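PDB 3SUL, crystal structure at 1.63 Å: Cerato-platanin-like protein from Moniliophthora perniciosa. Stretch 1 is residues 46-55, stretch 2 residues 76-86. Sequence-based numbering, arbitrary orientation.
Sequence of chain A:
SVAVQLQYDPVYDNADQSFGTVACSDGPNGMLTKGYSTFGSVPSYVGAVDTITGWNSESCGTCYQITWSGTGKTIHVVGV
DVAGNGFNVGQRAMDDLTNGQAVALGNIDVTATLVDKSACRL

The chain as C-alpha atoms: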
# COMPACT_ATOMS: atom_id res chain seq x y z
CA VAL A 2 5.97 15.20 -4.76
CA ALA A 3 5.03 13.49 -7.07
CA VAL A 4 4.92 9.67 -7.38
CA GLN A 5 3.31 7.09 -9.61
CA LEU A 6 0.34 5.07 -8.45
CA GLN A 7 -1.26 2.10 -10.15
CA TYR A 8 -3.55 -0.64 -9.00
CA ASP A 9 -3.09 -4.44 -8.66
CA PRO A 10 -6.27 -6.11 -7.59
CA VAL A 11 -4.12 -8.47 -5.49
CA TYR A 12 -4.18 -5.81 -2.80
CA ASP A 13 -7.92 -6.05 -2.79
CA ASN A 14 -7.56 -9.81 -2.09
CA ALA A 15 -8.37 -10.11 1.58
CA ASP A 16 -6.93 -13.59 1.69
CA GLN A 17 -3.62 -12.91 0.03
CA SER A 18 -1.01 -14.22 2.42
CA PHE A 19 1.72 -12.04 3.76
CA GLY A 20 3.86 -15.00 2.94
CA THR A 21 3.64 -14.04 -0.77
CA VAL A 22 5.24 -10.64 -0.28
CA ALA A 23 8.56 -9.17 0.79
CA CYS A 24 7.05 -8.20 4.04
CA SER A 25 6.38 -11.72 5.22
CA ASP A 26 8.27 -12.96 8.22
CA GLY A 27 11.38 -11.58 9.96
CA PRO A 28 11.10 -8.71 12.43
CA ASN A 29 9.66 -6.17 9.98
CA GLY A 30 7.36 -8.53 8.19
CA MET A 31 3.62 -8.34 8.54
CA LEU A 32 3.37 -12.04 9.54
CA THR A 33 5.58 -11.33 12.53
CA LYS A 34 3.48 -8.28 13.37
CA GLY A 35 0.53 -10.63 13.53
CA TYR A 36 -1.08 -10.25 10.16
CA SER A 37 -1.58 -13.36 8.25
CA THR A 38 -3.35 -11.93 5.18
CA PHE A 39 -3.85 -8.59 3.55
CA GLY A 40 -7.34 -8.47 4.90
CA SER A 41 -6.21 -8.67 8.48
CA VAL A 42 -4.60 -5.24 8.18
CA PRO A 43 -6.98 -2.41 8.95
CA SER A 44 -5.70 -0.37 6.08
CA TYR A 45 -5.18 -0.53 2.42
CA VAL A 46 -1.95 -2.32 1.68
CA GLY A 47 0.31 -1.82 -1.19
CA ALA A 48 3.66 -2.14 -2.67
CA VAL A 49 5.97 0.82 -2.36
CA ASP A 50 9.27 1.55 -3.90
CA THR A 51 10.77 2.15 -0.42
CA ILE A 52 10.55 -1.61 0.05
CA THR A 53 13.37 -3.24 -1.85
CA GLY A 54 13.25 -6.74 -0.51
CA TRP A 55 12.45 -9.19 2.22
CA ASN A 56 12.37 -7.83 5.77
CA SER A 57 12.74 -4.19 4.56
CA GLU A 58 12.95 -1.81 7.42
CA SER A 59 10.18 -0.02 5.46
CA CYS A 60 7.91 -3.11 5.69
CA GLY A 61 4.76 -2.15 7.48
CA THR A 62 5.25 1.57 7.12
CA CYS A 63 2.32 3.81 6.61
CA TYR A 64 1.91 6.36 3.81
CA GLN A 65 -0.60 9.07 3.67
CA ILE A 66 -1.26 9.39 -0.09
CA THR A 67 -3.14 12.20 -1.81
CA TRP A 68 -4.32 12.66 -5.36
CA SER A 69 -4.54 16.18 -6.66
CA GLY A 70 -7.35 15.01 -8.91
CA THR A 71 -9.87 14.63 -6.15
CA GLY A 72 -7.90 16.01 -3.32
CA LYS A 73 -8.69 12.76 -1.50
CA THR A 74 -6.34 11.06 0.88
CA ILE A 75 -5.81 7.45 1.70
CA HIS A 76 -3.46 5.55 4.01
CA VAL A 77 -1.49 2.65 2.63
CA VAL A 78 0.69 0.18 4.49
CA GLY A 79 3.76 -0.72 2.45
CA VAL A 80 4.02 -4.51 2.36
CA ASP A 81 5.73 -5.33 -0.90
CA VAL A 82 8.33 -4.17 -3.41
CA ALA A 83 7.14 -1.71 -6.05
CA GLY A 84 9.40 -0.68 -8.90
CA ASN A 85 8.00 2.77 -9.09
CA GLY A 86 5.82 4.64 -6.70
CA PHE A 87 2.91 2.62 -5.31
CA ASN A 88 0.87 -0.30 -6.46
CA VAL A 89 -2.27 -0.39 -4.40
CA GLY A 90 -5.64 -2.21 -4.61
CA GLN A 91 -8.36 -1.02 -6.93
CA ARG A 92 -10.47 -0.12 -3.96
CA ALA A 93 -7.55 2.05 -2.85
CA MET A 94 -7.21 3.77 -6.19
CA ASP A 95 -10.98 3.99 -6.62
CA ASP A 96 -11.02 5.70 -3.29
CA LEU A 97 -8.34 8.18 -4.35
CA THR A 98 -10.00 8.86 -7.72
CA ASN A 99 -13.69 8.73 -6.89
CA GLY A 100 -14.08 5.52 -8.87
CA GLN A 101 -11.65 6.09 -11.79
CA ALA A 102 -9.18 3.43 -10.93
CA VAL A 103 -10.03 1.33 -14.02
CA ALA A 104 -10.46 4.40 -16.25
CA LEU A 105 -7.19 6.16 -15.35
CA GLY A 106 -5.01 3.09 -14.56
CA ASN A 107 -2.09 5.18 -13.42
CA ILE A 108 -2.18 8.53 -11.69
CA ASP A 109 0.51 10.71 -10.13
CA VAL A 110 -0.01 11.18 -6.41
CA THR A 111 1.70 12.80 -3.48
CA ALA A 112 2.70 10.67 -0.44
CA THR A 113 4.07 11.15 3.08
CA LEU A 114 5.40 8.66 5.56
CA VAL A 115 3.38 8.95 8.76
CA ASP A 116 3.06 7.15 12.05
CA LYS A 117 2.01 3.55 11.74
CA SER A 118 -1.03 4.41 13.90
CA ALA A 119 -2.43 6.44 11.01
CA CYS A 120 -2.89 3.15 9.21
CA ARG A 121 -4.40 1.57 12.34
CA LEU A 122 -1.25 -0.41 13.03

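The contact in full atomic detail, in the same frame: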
# COMPACT_ATOMS: atom_id res chain seq x y z
N VAL A 46 -3.34 -1.88 1.79
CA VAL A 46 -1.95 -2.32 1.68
C VAL A 46 -1.50 -2.25 0.25
O VAL A 46 -2.29 -2.31 -0.71
CB VAL A 46 -1.71 -3.75 2.19
CG1 VAL A 46 -2.09 -3.85 3.67
CG2 VAL A 46 -2.57 -4.77 1.31
N GLY A 47 -0.23 -2.14 0.11
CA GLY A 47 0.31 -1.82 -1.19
C GLY A 47 1.77 -2.11 -1.25
O GLY A 47 2.51 -2.27 -0.24
N ALA A 48 2.26 -2.15 -2.50
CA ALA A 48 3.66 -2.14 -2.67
C ALA A 48 4.13 -0.69 -2.81
O ALA A 48 3.41 0.20 -3.34
CB ALA A 48 4.11 -2.98 -3.91
N VAL A 49 5.32 -0.49 -2.31
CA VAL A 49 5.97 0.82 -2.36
C VAL A 49 7.41 0.70 -2.71
O VAL A 49 8.10 -0.25 -2.35
CB VAL A 49 5.77 1.62 -1.02
CG1 VAL A 49 6.43 0.94 0.14
CG2 VAL A 49 6.29 3.04 -1.12
N ASP A 50 7.90 1.69 -3.44
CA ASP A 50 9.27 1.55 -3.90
C ASP A 50 10.32 1.75 -2.81
O ASP A 50 11.50 1.57 -3.05
CB ASP A 50 9.52 2.41 -5.15
CG ASP A 50 9.27 3.91 -4.91
OD1 ASP A 50 9.32 4.38 -3.74
OD2 ASP A 50 9.09 4.58 -5.96
N THR A 51 9.88 2.10 -1.60
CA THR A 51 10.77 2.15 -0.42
C THR A 51 11.11 0.75 0.14
O THR A 51 12.00 0.58 0.97
CB THR A 51 10.13 2.92 0.77
OG1 THR A 51 8.80 2.43 0.98
CG2 THR A 51 10.01 4.37 0.48
N ILE A 52 10.32 -0.23 -0.28
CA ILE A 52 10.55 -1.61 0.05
C ILE A 52 11.25 -2.24 -1.13
O ILE A 52 10.70 -2.32 -2.27
CB ILE A 52 9.21 -2.33 0.37
CG1 ILE A 52 8.63 -1.70 1.63
CG2 ILE A 52 9.34 -3.90 0.49
CD1 ILE A 52 7.18 -2.09 1.81
N THR A 53 12.43 -2.72 -0.82
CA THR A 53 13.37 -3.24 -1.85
C THR A 53 13.51 -4.71 -1.80
O THR A 53 13.87 -5.33 -2.80
CB THR A 53 14.83 -2.54 -1.84
OG1 THR A 53 15.54 -2.75 -0.62
CG2 THR A 53 14.69 -1.04 -2.07
N GLY A 54 13.26 -5.30 -0.62
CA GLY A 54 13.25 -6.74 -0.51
C GLY A 54 12.77 -7.21 0.85
O GLY A 54 12.31 -6.42 1.71
N TRP A 55 12.85 -8.51 1.02
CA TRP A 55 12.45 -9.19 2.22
C TRP A 55 12.94 -8.53 3.49
O TRP A 55 14.13 -8.14 3.60
CB TRP A 55 12.87 -10.67 2.16
CG TRP A 55 12.43 -11.39 3.36
CD1 TRP A 55 11.17 -11.89 3.58
CD2 TRP A 55 13.19 -11.58 4.54
NE1 TRP A 55 11.15 -12.44 4.82
CE2 TRP A 55 12.37 -12.25 5.44
CE3 TRP A 55 14.52 -11.28 4.92
CZ2 TRP A 55 12.80 -12.60 6.70
CZ3 TRP A 55 14.97 -11.63 6.19
CH2 TRP A 55 14.09 -12.29 7.08
N HIS A 76 -4.62 6.10 3.35
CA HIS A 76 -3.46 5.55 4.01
C HIS A 76 -3.16 4.16 3.48
O HIS A 76 -4.04 3.33 3.30
CB HIS A 76 -3.68 5.54 5.49
CG HIS A 76 -3.71 6.92 6.07
ND1 HIS A 76 -4.86 7.68 6.14
CD2 HIS A 76 -2.72 7.66 6.63
CE1 HIS A 76 -4.56 8.84 6.71
NE2 HIS A 76 -3.27 8.86 7.00
N VAL A 77 -1.92 3.94 3.15
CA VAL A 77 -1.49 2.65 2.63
C VAL A 77 -0.34 2.13 3.46
O VAL A 77 0.60 2.85 3.79
CB VAL A 77 -1.12 2.80 1.10
CG1 VAL A 77 -0.55 1.48 0.58
CG2 VAL A 77 -2.41 3.21 0.35
N VAL A 78 -0.41 0.83 3.78
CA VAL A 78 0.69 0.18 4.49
C VAL A 78 1.52 -0.49 3.43
O VAL A 78 1.00 -1.27 2.59
CB VAL A 78 0.20 -0.89 5.42
CG1 VAL A 78 1.41 -1.60 6.11
CG2 VAL A 78 -0.61 -0.21 6.47
N GLY A 79 2.79 -0.16 3.46
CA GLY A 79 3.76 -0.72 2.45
C GLY A 79 4.04 -2.16 2.88
O GLY A 79 4.40 -2.42 4.02
N VAL A 80 3.82 -3.12 1.97
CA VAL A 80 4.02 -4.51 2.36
C VAL A 80 4.77 -5.26 1.30
O VAL A 80 5.02 -6.44 1.47
CB VAL A 80 2.69 -5.25 2.61
CG1 VAL A 80 1.88 -4.53 3.66
CG2 VAL A 80 1.86 -5.34 1.33
N ASP A 81 5.05 -4.61 0.17
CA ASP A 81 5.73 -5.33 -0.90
C ASP A 81 6.61 -4.37 -1.72
O ASP A 81 6.52 -3.18 -1.63
CB ASP A 81 4.74 -6.10 -1.79
CG ASP A 81 5.43 -7.25 -2.52
OD1 ASP A 81 6.61 -7.52 -2.18
OD2 ASP A 81 4.79 -7.84 -3.38
N VAL A 82 7.45 -4.94 -2.55
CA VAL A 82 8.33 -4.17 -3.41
C VAL A 82 7.52 -3.59 -4.56
O VAL A 82 6.76 -4.30 -5.25
CB VAL A 82 9.43 -5.12 -3.95
CG1 VAL A 82 10.38 -4.35 -4.95
CG2 VAL A 82 10.23 -5.65 -2.81
N ALA A 83 7.63 -2.26 -4.77
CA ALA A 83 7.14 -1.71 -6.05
C ALA A 83 8.36 -1.18 -6.75
O ALA A 83 9.32 -0.77 -6.09
CB ALA A 83 6.12 -0.61 -5.88
N GLY A 84 8.33 -1.26 -8.08
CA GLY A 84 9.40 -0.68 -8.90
C GLY A 84 9.35 0.83 -8.84
O GLY A 84 10.36 1.52 -8.58
N ASN A 85 8.15 1.34 -9.04
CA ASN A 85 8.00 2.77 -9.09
C ASN A 85 6.72 3.21 -8.42
O ASN A 85 5.56 2.86 -8.83
CB ASN A 85 8.12 3.27 -10.56
CG ASN A 85 8.12 4.77 -10.66
OD1 ASN A 85 8.82 5.46 -9.93
ND2 ASN A 85 7.30 5.29 -11.58
N GLY A 86 6.93 3.97 -7.37
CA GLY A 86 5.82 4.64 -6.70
C GLY A 86 5.08 3.62 -5.84
O GLY A 86 5.68 2.92 -5.07

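The two shortest polar contacts between the stretches are Gly86 N to Asp50 OD2 and Val80 N to Gly47 O, each 2.7 Å. In the first, the amide N of Gly86 donates to the carboxylate OD2 of Asp50 with an N-H...O angle of 158°; the p rotamer of Asp50 (chi1 60°) brings the carboxylate to this amide. A weak bond runs the other way, from Asp50 N to Gly86 O at 3.0 Å and only 134°, so Asp50 engages both the N and the O of one glycine. Gly86 has a phi of 78°, a value that favours glycine.

The second belongs to the backbone ladder, where Val80 N donates to Gly47 O at 159°. Gly47 also donates, from its N to Val78 O at 2.9 Å and 139°. Further along, Val49 N reaches Asp81 O at 3.0 Å and Ala83 N reaches Val49 O at 3.2 Å, with angles of 159° and 158°. One residue bonding to two partners two positions apart is the signature of parallel pairing, and both Gly47 and Val49 show it. The bridges agree: Val46 pairs with Val78, Gly47 with Gly79, Ala48 with Asp81 and Val49 with Val82.

That list skips Val80. The register shifts by one between Gly47 and Ala48, forming a beta bulge at which Gly47 O accepts a second, weak bond from Asp81 N (3.5 Å, 136°). The psi of Val80, -4°, departs from extended geometry, and the chain turns a corner at Asp81. There the carboxylate takes up a local role, as Val82 N donates weakly to Asp81 OD1 at 2.7 Å and 146°. In stretch 1, the pairing runs into a type I turn from Val49 to Ile52, closed by Ile52 N to Val49 O at 3.0 Å; Val49 O therefore serves both the turn and Ala83.

CA-H...O contacts supplement these bonds. Val46 CA lies 3.3 Å from Val78 O, Asp50 CA 3.2 Å from Ala83 O, and Val82 CA 3.2 Å from Ile52 O, the last with an angle at H of 145°.

The side chains then fill in around the backbone. Val46, Val78, Ala48 and Asp81 share one face of the sheet. On it Val46 CG1 meets Val78 CB at 4.1 Å, while Val46 CB lies 4.0 Å from Val80 CG1. The small side chains of Ala48 and Ala83 meet CB to CB at 3.7 Å. On the other face the paired glycines leave space that neighbours occupy: an ideal CB on Gly47 would sit 2.9 Å from Val77 CG1, and one on Gly79 would fall 2.8 Å from Val49 CG1, both clashes. Ile52, directed toward stretch 2, lays CD1 3.3 Å from Gly79 C and CG2 3.8 Å from Val82 CG2. Together the stretches bury 731 Å², summed over both sides.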